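Local atomic coordinates of acidocalcisomal pyrophosphatase (Trypanosoma brucei brucei, PDB entry 5C5V), a protein that probably hydrolyses inorganic pyrophosphate to phosphate with the help of magnesium ions, and carries an EF-hand domain beside its pyrophosphatase domain. Residues C156-P159 and A164-E167; M195-A200 and T231-G236; K178-I181 and P186-Y189; S108-Y113 and T170-N175. All blocks are in the same frame, centred on the assembly; numbering follows the deposited sequence.

Contact 1: C156-P159 and A164-E167; sequences CEIP and AKFE. With MG (magnesium ion), chain F; 2PN (imidodiphosphoric acid), chain C.
Ile158 packs its CD1 against the turn centred on Lys165: this methyl lies 3.6 Å from Lys165 CA and 3.7 Å from Lys165 CG, the two side chains crossing at a slant. Its CG1, anti to the carbonyl carbon (chi1 -58°), carries CD1 there in an extended chain while also brushing the Ala164 and Phe166 carbonyl oxygens. Lys165, the middle residue of an inverse gamma turn, bends at chi2 (-73°) and then runs straight, passing Ile158 with its methylenes and delivering NZ to the active site. There Lys165 NZ forms a salt bridge with Glu167 OE2 at 2.8 Å, on that oxygen's anti lone pair. Lys165 NZ also sits 3.0 Å from N1 of the imidodiphosphate. The same Glu167 OE2 binds magnesium at 2.2 Å, so one carboxylate oxygen serves both cations; two imidodiphosphate oxygens and three waters complete the metal's six ligands. A water donates to Glu157 OE1 and Phe166 O and accepts from Lys165 NZ, joining the two segments. Glu157 OE2 turns instead to the backbone N of Ile168, and Glu157 O meets the edge of the Phe166 ring near its plane. Glu157 and Ile158 form a classic beta bulge opposite Tyr198 of strand 197-200, while strand 166-168 pairs with strand 177-182.

Contact 2: M195-A200 and T231-G236; sequences MWNYGA and TQFKVG. With 2PN (imidodiphosphoric acid), chain C.
Asn197 turns both ends of its amide to the backbone of the loop 231-236. Its ND2 donates to Thr231 O at 2.8 Å, almost straight on to the carbonyl and within the amide's own plane; its OD1 accepts from Phe233 N at 3.0 Å, with the donor above the carbonyl plane. A chi1 of -64° places the amide over one face of the Phe233 ring, and chi2 of -55° turns it nearly parallel. The planes are only 8° apart, and ND2 stands 3.4 Å above the ring, offset toward its rim. In the next shell each amide atom has a second partner, Glu227 OE1 for ND2 and the backbone N of Lys160 for OD1, which together fix the amide's rotation. Phe154 touches both Asn197 and Phe233, and the neighbouring Trp196 meets Trp161 of the second subunit. Tyr198, next along the strand, points its side chain to the ligand, where its OH donates to imidodiphosphate O6 at 2.6 Å, with O6 at the ring edge and in its plane. The buried amide thus has four hydrogen bonds on its two polar atoms, tying the loop to strand 197-200, in which the next residue, Tyr198, binds the substrate analogue.

Contact 3: K178-I181 and P186-Y189; sequences KQDI and PRFY. With 2PN (imidodiphosphoric acid), chain C.
Ile181 and Pro186 form an antiparallel, non-hydrogen-bonded pair with CA atoms 4.6 Å apart and side chains diverging, and just beyond them Arg187 N donates to Asp180 O at 2.8 Å. Gln179 reaches across with an extended chain, its CG anti to the backbone N (chi1 -166°). Its CD packs on Pro186 CB, and NE2 donates to Arg187 O at 2.9 Å, in the plane of its own amide but well above that of the carbonyl. The same NE2 lies 3.5 Å above one face of the Phe188 ring, the amide plane standing nearly upright on it (81°). Arg187 is stretched out from CG to NE, which carries its guanidinium to the imidodiphosphate. NH1 donates to O1 at 2.9 Å and NH2 to O3 at 2.8 Å, so both nitrogens hold oxygens of the P1 phosphoryl group, whose phosphorus lies at the guanidinium edge and in its plane. NH1 also makes a salt bridge to Asp180 OD2 at 3.0 Å, on the oxygen's anti lone pair, with the two planes strongly twisted (69°). Asp180 is therefore a second-shell residue: its carboxylate is placed to orient the arginine, and the positive guanidinium, shared between Asp180 and the ligand, would offset part of the negative charge on the P1 oxygens.

Contact 4: S108-Y113 and T170-N175; sequences SYRVLY and TGESFN
Arg110 and Glu172 make the tight part of this contact, a side-on salt bridge with two bonds. Arg110 NE donates to Glu172 OE1 at 3.0 Å, nearly straight at 177° and in the guanidinium plane. Arg110 NH2 donates to Glu172 OE2 at 2.9 Å, more bent and with the oxygen tilted from that plane. Both oxygens use their syn lone pairs, and the two flat groups are turned 32° against each other. Arg110 bends at chi2 (-67°), and the guanidinium is turned so that NH1 faces the preceding residue and donates to Tyr109 O at 2.8 Å; NH1 also bonds to Pro107 O. With NE, NH1 and NH2 all engaged, the group is held against rotation. Glu172 comes to it with an extended chain, and Lys178 adds a long, weak ion pair at OE2.

Away from this bridge the segments stand farther apart, and a single water does the joining. It accepts from Tyr113 N and donates to Phe174 O, each at 3.0 Å. The ring of Phe174 leads away from strand 110-117, and both Phe174 and Ser173 are exposed. In contrast, Tyr113 is buried and its OH bonds to Gly236 O.

Glu172 to Asn175 form a type II beta turn, closed by Asn175 N donating to Glu172 O. The arrangement is thus a surface salt bridge that fastens a beta turn, in the connection between strands 166-168 and 177-182 of the pyrophosphatase domain, to the start of strand 110-117 in a three-stranded antiparallel sheet, which adjoins theirs where Val111 bonds to Ile177.

Overall arrangement
Contacts 1, 2 and 3 meet around one imidodiphosphate; contact 4 does not reach the ligand but touches all three. The centres of contacts 1 and 2 are about 7 Å apart and those of contacts 1 and 3 about 9 Å. Contact 1 lies between two sheets: residues 156-159 pair with strand 197-200 of contact 2, and strand 166-168 pairs with strand 177-182 of contact 3. Along the chain, contact 1 closes before contact 3 opens, and contact 3 closes before residues 231-236 complete contact 2. Contact 1 is nested within the loop closed by contact 4, whose strand 110-117 belongs to a third sheet. Adjoining strands and the loops at their ends thus bring ligand-binding residues from successive segments into one pocket.

Contact 1: C156-P159 and A164-E167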
loop_
_atom_site.group_PDB
_atom_site.type_symbol
_atom_site.label_atom_id
_atom_site.label_comp_id
_atom_site.label_asym_id
_atom_site.label_seq_id
_atom_site.Cartn_x
_atom_site.Cartn_y
_atom_site.Cartn_z
ATOM N N CYS A 156 11.171 -17.720 -10.726
ATOM C CA CYS A 156 10.691 -17.033 -11.914
ATOM C C CYS A 156 11.472 -17.460 -13.154
ATOM O O CYS A 156 12.676 -17.245 -13.248
ATOM C CB CYS A 156 10.778 -15.517 -11.748
ATOM S SG CYS A 156 10.196 -14.601 -13.208
ATOM N N GLU A 157 10.764 -18.062 -14.099
ATOM C CA GLU A 157 11.312 -18.430 -15.402
ATOM C C GLU A 157 11.015 -17.331 -16.431
ATOM O O GLU A 157 11.857 -16.996 -17.268
ATOM C CB GLU A 157 10.718 -19.765 -15.859
ATOM C CG GLU A 157 11.047 -20.916 -14.911
ATOM C CD GLU A 157 10.221 -22.181 -15.140
ATOM O OE1 GLU A 157 9.013 -22.078 -15.472
ATOM O OE2 GLU A 157 10.789 -23.288 -14.958
ATOM N N ILE A 158 9.805 -16.778 -16.369
ATOM C CA ILE A 158 9.370 -15.782 -17.345
ATOM C C ILE A 158 8.837 -14.508 -16.703
ATOM O O ILE A 158 7.707 -14.466 -16.207
ATOM C CB ILE A 158 8.307 -16.370 -18.268
ATOM C CG1 ILE A 158 8.875 -17.609 -18.962
ATOM C CG2 ILE A 158 7.827 -15.323 -19.290
ATOM C CD1 ILE A 158 7.876 -18.298 -19.843
ATOM N N PRO A 159 9.644 -13.455 -16.734
ATOM C CA PRO A 159 9.243 -12.235 -16.054
ATOM C C PRO A 159 8.011 -11.589 -16.672
ATOM O O PRO A 159 7.700 -11.766 -17.849
ATOM C CB PRO A 159 10.468 -11.329 -16.212
ATOM C CG PRO A 159 11.604 -12.276 -16.443
ATOM C CD PRO A 159 10.992 -13.338 -17.299
ATOM N N ALA A 164 9.949 -14.545 -23.920
ATOM C CA ALA A 164 10.940 -15.621 -24.092
ATOM C C ALA A 164 10.587 -16.733 -23.118
ATOM O O ALA A 164 10.498 -16.492 -21.919
ATOM C CB ALA A 164 12.357 -15.126 -23.860
ATOM N N LYS A 165 10.330 -17.930 -23.637
ATOM C CA LYS A 165 9.831 -19.019 -22.808
ATOM C C LYS A 165 10.968 -19.815 -22.152
ATOM O O LYS A 165 11.318 -20.908 -22.591
ATOM C CB LYS A 165 8.937 -19.942 -23.633
ATOM C CG LYS A 165 7.709 -20.458 -22.893
ATOM C CD LYS A 165 8.049 -21.499 -21.848
ATOM C CE LYS A 165 6.803 -22.026 -21.139
ATOM N NZ LYS A 165 7.130 -23.026 -20.062
ATOM N N PHE A 166 11.540 -19.244 -21.099
ATOM C CA PHE A 166 12.536 -19.941 -20.318
ATOM C C PHE A 166 11.852 -20.998 -19.453
ATOM O O PHE A 166 10.674 -20.861 -19.125
ATOM C CB PHE A 166 13.324 -18.964 -19.464
ATOM C CG PHE A 166 14.120 -17.979 -20.263
ATOM C CD1 PHE A 166 13.755 -16.641 -20.306
ATOM C CD2 PHE A 166 15.221 -18.390 -20.985
ATOM C CE1 PHE A 166 14.490 -15.736 -21.041
ATOM C CE2 PHE A 166 15.967 -17.491 -21.716
ATOM C CZ PHE A 166 15.598 -16.160 -21.757
ATOM N N GLU A 167 12.602 -22.050 -19.128
ATOM C CA GLU A 167 12.132 -23.222 -18.402
ATOM C C GLU A 167 13.305 -23.826 -17.634
ATOM O O GLU A 167 14.438 -23.822 -18.114
ATOM C CB GLU A 167 11.585 -24.297 -19.349
ATOM C CG GLU A 167 10.167 -24.106 -19.843
ATOM C CD GLU A 167 9.678 -25.282 -20.700
ATOM O OE1 GLU A 167 10.440 -26.270 -20.865
ATOM O OE2 GLU A 167 8.527 -25.211 -21.216
HETATM MG MG MG F . 6.817 -26.599 -21.485
HETATM P P1 2PN C . 3.978 -24.876 -21.717
HETATM O O1 2PN C . 5.245 -25.460 -22.396
HETATM O O2 2PN C . 2.919 -26.006 -21.609
HETATM O O3 2PN C . 3.489 -23.644 -22.529
HETATM N N1 2PN C . 4.380 -24.315 -20.235
HETATM P P2 2PN C . 4.776 -25.258 -18.956
HETATM O O4 2PN C . 5.932 -26.253 -19.336
HETATM O O5 2PN C . 3.540 -26.059 -18.596
HETATM O O6 2PN C . 5.202 -24.422 -17.831
HETATM O O HOH W 1 8.427 -21.468 -18.193
HETATM O O HOH W 2 8.291 -28.089 -20.752
HETATM O O HOH W 3 5.581 -28.239 -21.976
HETATM O O HOH W 4 7.336 -27.188 -23.373
#

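Contact 2: M195-A200 and T231-G236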
loop_
_atom_site.group_PDB
_atom_site.type_symbol
_atom_site.label_atom_id
_atom_site.label_comp_id
_atom_site.label_asym_id
_atom_site.label_seq_id
_atom_site.Cartn_x
_atom_site.Cartn_y
_atom_site.Cartn_z
ATOM N N MET A 195 1.844 -11.765 -18.776
ATOM C CA MET A 195 1.505 -10.490 -18.167
ATOM C C MET A 195 1.623 -10.532 -16.659
ATOM O O MET A 195 1.250 -9.579 -15.969
ATOM C CB MET A 195 0.087 -10.085 -18.594
ATOM C CG MET A 195 -0.034 -10.074 -20.107
ATOM S SD MET A 195 -1.624 -9.554 -20.769
ATOM C CE MET A 195 -2.665 -10.900 -20.194
ATOM N N TRP A 196 2.146 -11.650 -16.163
ATOM C CA TRP A 196 2.492 -11.818 -14.760
ATOM C C TRP A 196 3.801 -12.593 -14.704
ATOM O O TRP A 196 4.188 -13.224 -15.690
ATOM C CB TRP A 196 1.393 -12.561 -14.005
ATOM C CG TRP A 196 0.043 -11.977 -14.260
ATOM C CD1 TRP A 196 -0.573 -11.016 -13.534
ATOM C CD2 TRP A 196 -0.839 -12.298 -15.344
ATOM N NE1 TRP A 196 -1.791 -10.707 -14.093
ATOM C CE2 TRP A 196 -1.980 -11.488 -15.204
ATOM C CE3 TRP A 196 -0.777 -13.197 -16.411
ATOM C CZ2 TRP A 196 -3.053 -11.548 -16.093
ATOM C CZ3 TRP A 196 -1.840 -13.257 -17.296
ATOM C CH2 TRP A 196 -2.965 -12.438 -17.133
ATOM N N ASN A 197 4.487 -12.541 -13.568
ATOM C CA ASN A 197 5.671 -13.355 -13.384
ATOM C C ASN A 197 5.259 -14.807 -13.425
ATOM O O ASN A 197 4.398 -15.228 -12.650
ATOM C CB ASN A 197 6.365 -13.048 -12.061
ATOM C CG ASN A 197 6.885 -11.638 -11.992
ATOM O OD1 ASN A 197 7.646 -11.207 -12.854
ATOM N ND2 ASN A 197 6.489 -10.913 -10.956
ATOM N N TYR A 198 5.884 -15.561 -14.320
ATOM C CA TYR A 198 5.563 -16.956 -14.513
ATOM C C TYR A 198 6.777 -17.832 -14.196
ATOM O O TYR A 198 7.909 -17.466 -14.498
ATOM C CB TYR A 198 5.096 -17.187 -15.946
ATOM C CG TYR A 198 4.682 -18.605 -16.232
ATOM C CD1 TYR A 198 3.418 -19.068 -15.881
ATOM C CD2 TYR A 198 5.558 -19.490 -16.841
ATOM C CE1 TYR A 198 3.039 -20.375 -16.144
ATOM C CE2 TYR A 198 5.188 -20.798 -17.105
ATOM C CZ TYR A 198 3.933 -21.228 -16.757
ATOM O OH TYR A 198 3.563 -22.517 -17.022
ATOM N N GLY A 199 6.542 -18.984 -13.582
ATOM C CA GLY A 199 7.633 -19.876 -13.237
ATOM C C GLY A 199 7.168 -21.175 -12.619
ATOM O O GLY A 199 6.174 -21.754 -13.035
ATOM N N ALA A 200 7.890 -21.636 -11.607
ATOM C CA ALA A 200 7.611 -22.943 -11.042
ATOM C C ALA A 200 7.975 -23.021 -9.565
ATOM O O ALA A 200 8.708 -22.171 -9.043
ATOM C CB ALA A 200 8.362 -24.011 -11.823
ATOM N N THR A 231 5.422 -6.104 -9.226
ATOM C CA THR A 231 6.857 -6.006 -9.506
ATOM C C THR A 231 7.308 -7.061 -10.518
ATOM O O THR A 231 6.980 -8.235 -10.378
ATOM C CB THR A 231 7.711 -6.188 -8.233
ATOM O OG1 THR A 231 7.208 -5.359 -7.183
ATOM C CG2 THR A 231 9.160 -5.834 -8.505
ATOM N N GLN A 232 8.037 -6.628 -11.546
ATOM C CA GLN A 232 8.636 -7.538 -12.513
ATOM C C GLN A 232 9.884 -8.184 -11.919
ATOM O O GLN A 232 10.753 -7.484 -11.399
ATOM C CB GLN A 232 9.007 -6.793 -13.789
ATOM C CG GLN A 232 9.605 -7.666 -14.860
ATOM C CD GLN A 232 10.354 -6.875 -15.905
ATOM O OE1 GLN A 232 11.289 -6.143 -15.588
ATOM N NE2 GLN A 232 9.939 -7.010 -17.164
ATOM N N PHE A 233 9.998 -9.500 -12.030
ATOM C CA PHE A 233 11.176 -10.213 -11.532
ATOM C C PHE A 233 12.198 -10.416 -12.644
ATOM O O PHE A 233 11.881 -10.245 -13.830
ATOM C CB PHE A 233 10.788 -11.568 -10.950
ATOM C CG PHE A 233 9.916 -11.484 -9.724
ATOM C CD1 PHE A 233 9.979 -10.389 -8.877
ATOM C CD2 PHE A 233 9.059 -12.512 -9.402
ATOM C CE1 PHE A 233 9.178 -10.318 -7.738
ATOM C CE2 PHE A 233 8.268 -12.446 -8.271
ATOM C CZ PHE A 233 8.331 -11.346 -7.445
ATOM N N LYS A 234 13.428 -10.741 -12.257
ATOM C CA LYS A 234 14.456 -11.161 -13.201
ATOM C C LYS A 234 14.295 -12.639 -13.562
ATOM O O LYS A 234 13.726 -13.418 -12.793
ATOM C CB LYS A 234 15.852 -10.921 -12.614
ATOM C CG LYS A 234 16.436 -9.554 -12.883
ATOM C CD LYS A 234 15.478 -8.442 -12.508
ATOM C CE LYS A 234 16.070 -7.055 -12.856
ATOM N NZ LYS A 234 15.084 -5.915 -12.708
ATOM N N VAL A 235 14.801 -13.036 -14.722
ATOM C CA VAL A 235 14.824 -14.451 -15.082
ATOM C C VAL A 235 15.653 -15.233 -14.074
ATOM O O VAL A 235 16.797 -14.872 -13.790
ATOM C CB VAL A 235 15.389 -14.689 -16.486
ATOM C CG1 VAL A 235 15.598 -16.195 -16.722
ATOM C CG2 VAL A 235 14.455 -14.100 -17.535
ATOM N N GLY A 236 15.059 -16.283 -13.512
ATOM C CA GLY A 236 15.758 -17.109 -12.547
ATOM C C GLY A 236 15.681 -16.602 -11.115
ATOM O O GLY A 236 16.131 -17.285 -10.188
HETATM P P1 2PN C . 3.978 -24.876 -21.717
HETATM O O1 2PN C . 5.245 -25.460 -22.396
HETATM O O2 2PN C . 2.919 -26.006 -21.609
HETATM O O3 2PN C . 3.489 -23.644 -22.529
HETATM N N1 2PN C . 4.380 -24.315 -20.235
HETATM P P2 2PN C . 4.776 -25.258 -18.956
HETATM O O4 2PN C . 5.932 -26.253 -19.336
HETATM O O5 2PN C . 3.540 -26.059 -18.596
HETATM O O6 2PN C . 5.202 -24.422 -17.831
#

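Contact 3: K178-I181 and P186-Y189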
loop_
_atom_site.group_PDB
_atom_site.type_symbol
_atom_site.label_atom_id
_atom_site.label_comp_id
_atom_site.label_asym_id
_atom_site.label_seq_id
_atom_site.Cartn_x
_atom_site.Cartn_y
_atom_site.Cartn_z
ATOM N N LYS A 178 16.916 -22.840 -19.110
ATOM C CA LYS A 178 17.202 -22.623 -20.516
ATOM C C LYS A 178 15.962 -22.106 -21.240
ATOM O O LYS A 178 14.856 -22.074 -20.677
ATOM C CB LYS A 178 17.693 -23.910 -21.171
ATOM C CG LYS A 178 16.606 -24.937 -21.382
ATOM C CD LYS A 178 17.180 -26.189 -22.034
ATOM C CE LYS A 178 16.091 -27.108 -22.560
ATOM N NZ LYS A 178 16.550 -27.856 -23.770
ATOM N N GLN A 179 16.150 -21.680 -22.482
ATOM C CA GLN A 179 15.004 -21.333 -23.294
ATOM C C GLN A 179 14.481 -22.596 -23.972
ATOM O O GLN A 179 15.239 -23.355 -24.582
ATOM C CB GLN A 179 15.355 -20.256 -24.323
ATOM C CG GLN A 179 14.127 -19.625 -24.957
ATOM C CD GLN A 179 14.429 -18.340 -25.705
ATOM O OE1 GLN A 179 15.555 -17.846 -25.698
ATOM N NE2 GLN A 179 13.415 -17.800 -26.367
ATOM N N ASP A 180 13.184 -22.832 -23.832
ATOM C CA ASP A 180 12.531 -23.931 -24.515
ATOM C C ASP A 180 12.724 -23.798 -26.030
ATOM O O ASP A 180 12.878 -22.691 -26.553
ATOM C CB ASP A 180 11.047 -23.958 -24.144
ATOM C CG ASP A 180 10.364 -25.231 -24.565
ATOM O OD1 ASP A 180 11.063 -26.226 -24.870
ATOM O OD2 ASP A 180 9.113 -25.241 -24.584
ATOM N N ILE A 181 12.748 -24.936 -26.717
ATOM C CA ILE A 181 12.927 -24.987 -28.165
ATOM C C ILE A 181 11.625 -25.412 -28.851
ATOM O O ILE A 181 11.069 -26.477 -28.547
ATOM C CB ILE A 181 14.049 -25.985 -28.568
ATOM C CG1 ILE A 181 15.382 -25.636 -27.884
ATOM C CG2 ILE A 181 14.195 -26.044 -30.094
ATOM C CD1 ILE A 181 15.956 -24.293 -28.303
ATOM N N PRO A 186 14.706 -21.144 -30.651
ATOM C CA PRO A 186 14.337 -20.744 -29.285
ATOM C C PRO A 186 12.902 -20.190 -29.233
ATOM O O PRO A 186 12.544 -19.361 -30.063
ATOM C CB PRO A 186 15.374 -19.672 -28.942
ATOM C CG PRO A 186 16.562 -20.035 -29.777
ATOM C CD PRO A 186 15.996 -20.564 -31.065
ATOM N N ARG A 187 12.097 -20.667 -28.286
ATOM C CA ARG A 187 10.662 -20.389 -28.272
ATOM C C ARG A 187 10.275 -19.038 -27.657
ATOM O O ARG A 187 10.677 -18.700 -26.542
ATOM C CB ARG A 187 9.941 -21.521 -27.539
ATOM C CG ARG A 187 8.455 -21.328 -27.298
ATOM C CD ARG A 187 7.917 -22.460 -26.424
ATOM N NE ARG A 187 6.494 -22.337 -26.121
ATOM C CZ ARG A 187 5.873 -22.988 -25.139
ATOM N NH1 ARG A 187 6.548 -23.800 -24.328
ATOM N NH2 ARG A 187 4.569 -22.813 -24.949
ATOM N N PHE A 188 9.487 -18.270 -28.405
ATOM C CA PHE A 188 8.837 -17.072 -27.878
ATOM C C PHE A 188 7.340 -17.267 -27.984
ATOM O O PHE A 188 6.869 -17.839 -28.961
ATOM C CB PHE A 188 9.248 -15.810 -28.641
ATOM C CG PHE A 188 10.707 -15.465 -28.519
ATOM C CD1 PHE A 188 11.128 -14.501 -27.615
ATOM C CD2 PHE A 188 11.656 -16.101 -29.308
ATOM C CE1 PHE A 188 12.461 -14.180 -27.496
ATOM C CE2 PHE A 188 12.990 -15.776 -29.199
ATOM C CZ PHE A 188 13.392 -14.815 -28.291
ATOM N N TYR A 189 6.592 -16.814 -26.984
ATOM C CA TYR A 189 5.142 -16.846 -27.086
ATOM C C TYR A 189 4.684 -16.080 -28.317
ATOM O O TYR A 189 5.063 -14.928 -28.519
ATOM C CB TYR A 189 4.488 -16.232 -25.863
ATOM C CG TYR A 189 4.575 -17.040 -24.611
ATOM C CD1 TYR A 189 4.364 -18.411 -24.627
ATOM C CD2 TYR A 189 4.838 -16.424 -23.394
ATOM C CE1 TYR A 189 4.427 -19.139 -23.470
ATOM C CE2 TYR A 189 4.905 -17.144 -22.234
ATOM C CZ TYR A 189 4.702 -18.499 -22.273
ATOM O OH TYR A 189 4.756 -19.220 -21.106
HETATM P P1 2PN C . 3.978 -24.876 -21.717
HETATM O O1 2PN C . 5.245 -25.460 -22.396
HETATM O O2 2PN C . 2.919 -26.006 -21.609
HETATM O O3 2PN C . 3.489 -23.644 -22.529
HETATM N N1 2PN C . 4.380 -24.315 -20.235
HETATM P P2 2PN C . 4.776 -25.258 -18.956
HETATM O O4 2PN C . 5.932 -26.253 -19.336
HETATM O O5 2PN C . 3.540 -26.059 -18.596
HETATM O O6 2PN C . 5.202 -24.422 -17.831
#

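Contact 4: S108-Y113 and T170-N175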
loop_
_atom_site.group_PDB
_atom_site.type_symbol
_atom_site.label_atom_id
_atom_site.label_comp_id
_atom_site.label_asym_id
_atom_site.label_seq_id
_atom_site.Cartn_x
_atom_site.Cartn_y
_atom_site.Cartn_z
ATOM N N SER A 108 22.249 -21.662 -26.585
ATOM C CA SER A 108 23.362 -21.969 -25.688
ATOM C C SER A 108 23.153 -21.367 -24.303
ATOM O O SER A 108 23.789 -21.777 -23.332
ATOM C CB SER A 108 24.686 -21.476 -26.276
ATOM O OG SER A 108 24.706 -20.060 -26.360
ATOM N N TYR A 109 22.258 -20.394 -24.218
ATOM C CA TYR A 109 22.029 -19.679 -22.975
ATOM C C TYR A 109 21.569 -20.588 -21.837
ATOM O O TYR A 109 20.665 -21.401 -22.006
ATOM C CB TYR A 109 21.006 -18.579 -23.209
ATOM C CG TYR A 109 20.772 -17.682 -22.022
ATOM C CD1 TYR A 109 21.735 -16.767 -21.617
ATOM C CD2 TYR A 109 19.575 -17.733 -21.321
ATOM C CE1 TYR A 109 21.516 -15.930 -20.536
ATOM C CE2 TYR A 109 19.337 -16.893 -20.238
ATOM C CZ TYR A 109 20.313 -15.999 -19.847
ATOM O OH TYR A 109 20.081 -15.174 -18.767
ATOM N N ARG A 110 22.203 -20.440 -20.679
ATOM C CA ARG A 110 21.843 -21.188 -19.478
ATOM C C ARG A 110 21.911 -20.282 -18.255
ATOM O O ARG A 110 22.744 -19.372 -18.182
ATOM C CB ARG A 110 22.770 -22.403 -19.276
ATOM C CG ARG A 110 22.600 -23.532 -20.288
ATOM C CD ARG A 110 21.249 -24.205 -20.151
ATOM N NE ARG A 110 21.104 -25.342 -21.061
ATOM C CZ ARG A 110 20.931 -25.229 -22.374
ATOM N NH1 ARG A 110 20.874 -24.026 -22.936
ATOM N NH2 ARG A 110 20.812 -26.314 -23.122
ATOM N N VAL A 111 21.010 -20.511 -17.307
ATOM C CA VAL A 111 21.115 -19.878 -16.003
ATOM C C VAL A 111 21.435 -20.942 -14.963
ATOM O O VAL A 111 20.619 -21.819 -14.687
ATOM C CB VAL A 111 19.833 -19.142 -15.600
ATOM C CG1 VAL A 111 20.054 -18.447 -14.274
ATOM C CG2 VAL A 111 19.419 -18.139 -16.685
ATOM N N LEU A 112 22.634 -20.857 -14.397
ATOM C CA LEU A 112 23.120 -21.847 -13.450
ATOM C C LEU A 112 22.988 -21.358 -12.021
ATOM O O LEU A 112 23.103 -20.159 -11.762
ATOM C CB LEU A 112 24.586 -22.205 -13.739
ATOM C CG LEU A 112 24.857 -23.045 -14.987
ATOM C CD1 LEU A 112 24.406 -22.291 -16.220
ATOM C CD2 LEU A 112 26.338 -23.449 -15.089
ATOM N N TYR A 113 22.760 -22.301 -11.105
ATOM C CA TYR A 113 22.606 -22.009 -9.690
ATOM C C TYR A 113 23.706 -22.643 -8.852
ATOM O O TYR A 113 24.146 -23.765 -9.116
ATOM C CB TYR A 113 21.246 -22.483 -9.192
ATOM C CG TYR A 113 20.084 -21.694 -9.766
ATOM C CD1 TYR A 113 19.400 -20.755 -9.001
ATOM C CD2 TYR A 113 19.679 -21.891 -11.079
ATOM C CE1 TYR A 113 18.328 -20.028 -9.536
ATOM C CE2 TYR A 113 18.636 -21.185 -11.617
ATOM C CZ TYR A 113 17.961 -20.255 -10.846
ATOM O OH TYR A 113 16.923 -19.575 -11.409
ATOM N N THR A 170 14.642 -29.817 -17.090
ATOM C CA THR A 170 14.466 -31.007 -16.273
ATOM C C THR A 170 15.338 -32.150 -16.771
ATOM O O THR A 170 15.564 -33.129 -16.066
ATOM C CB THR A 170 12.994 -31.442 -16.265
ATOM O OG1 THR A 170 12.554 -31.639 -17.618
ATOM C CG2 THR A 170 12.136 -30.353 -15.636
ATOM N N GLY A 171 15.836 -32.019 -17.991
ATOM C CA GLY A 171 16.586 -33.096 -18.607
ATOM C C GLY A 171 18.085 -32.988 -18.432
ATOM O O GLY A 171 18.808 -33.900 -18.788
ATOM N N GLU A 172 18.559 -31.865 -17.907
ATOM C CA GLU A 172 19.997 -31.648 -17.779
ATOM C C GLU A 172 20.458 -31.663 -16.330
ATOM O O GLU A 172 19.719 -31.253 -15.436
ATOM C CB GLU A 172 20.407 -30.324 -18.429
ATOM C CG GLU A 172 20.007 -30.214 -19.895
ATOM C CD GLU A 172 20.315 -28.853 -20.488
ATOM O OE1 GLU A 172 21.087 -28.078 -19.876
ATOM O OE2 GLU A 172 19.790 -28.557 -21.574
ATOM N N SER A 173 21.680 -32.142 -16.112
ATOM C CA SER A 173 22.288 -32.143 -14.781
ATOM C C SER A 173 22.288 -30.758 -14.161
ATOM O O SER A 173 22.693 -29.793 -14.809
ATOM C CB SER A 173 23.735 -32.654 -14.839
ATOM O OG SER A 173 23.790 -33.978 -15.324
ATOM N N PHE A 174 21.854 -30.689 -12.903
ATOM C CA PHE A 174 21.797 -29.457 -12.131
ATOM C C PHE A 174 20.640 -28.554 -12.623
ATOM O O PHE A 174 20.439 -27.466 -12.095
ATOM C CB PHE A 174 23.148 -28.717 -12.177
ATOM C CG PHE A 174 24.287 -29.472 -11.500
ATOM C CD1 PHE A 174 24.343 -29.584 -10.116
ATOM C CD2 PHE A 174 25.294 -30.068 -12.252
ATOM C CE1 PHE A 174 25.394 -30.298 -9.485
ATOM C CE2 PHE A 174 26.347 -30.781 -11.640
ATOM C CZ PHE A 174 26.398 -30.893 -10.258
ATOM N N ASN A 175 19.899 -29.034 -13.627
ATOM C CA ASN A 175 18.651 -28.431 -14.080
ATOM C C ASN A 175 18.720 -26.915 -14.240
ATOM O O ASN A 175 17.915 -26.182 -13.676
ATOM C CB ASN A 175 17.522 -28.799 -13.120
ATOM C CG ASN A 175 17.502 -30.271 -12.800
ATOM O OD1 ASN A 175 17.745 -30.665 -11.669
ATOM N ND2 ASN A 175 17.234 -31.094 -13.799
HETATM O O HOH W 5 22.297 -25.136 -11.879
#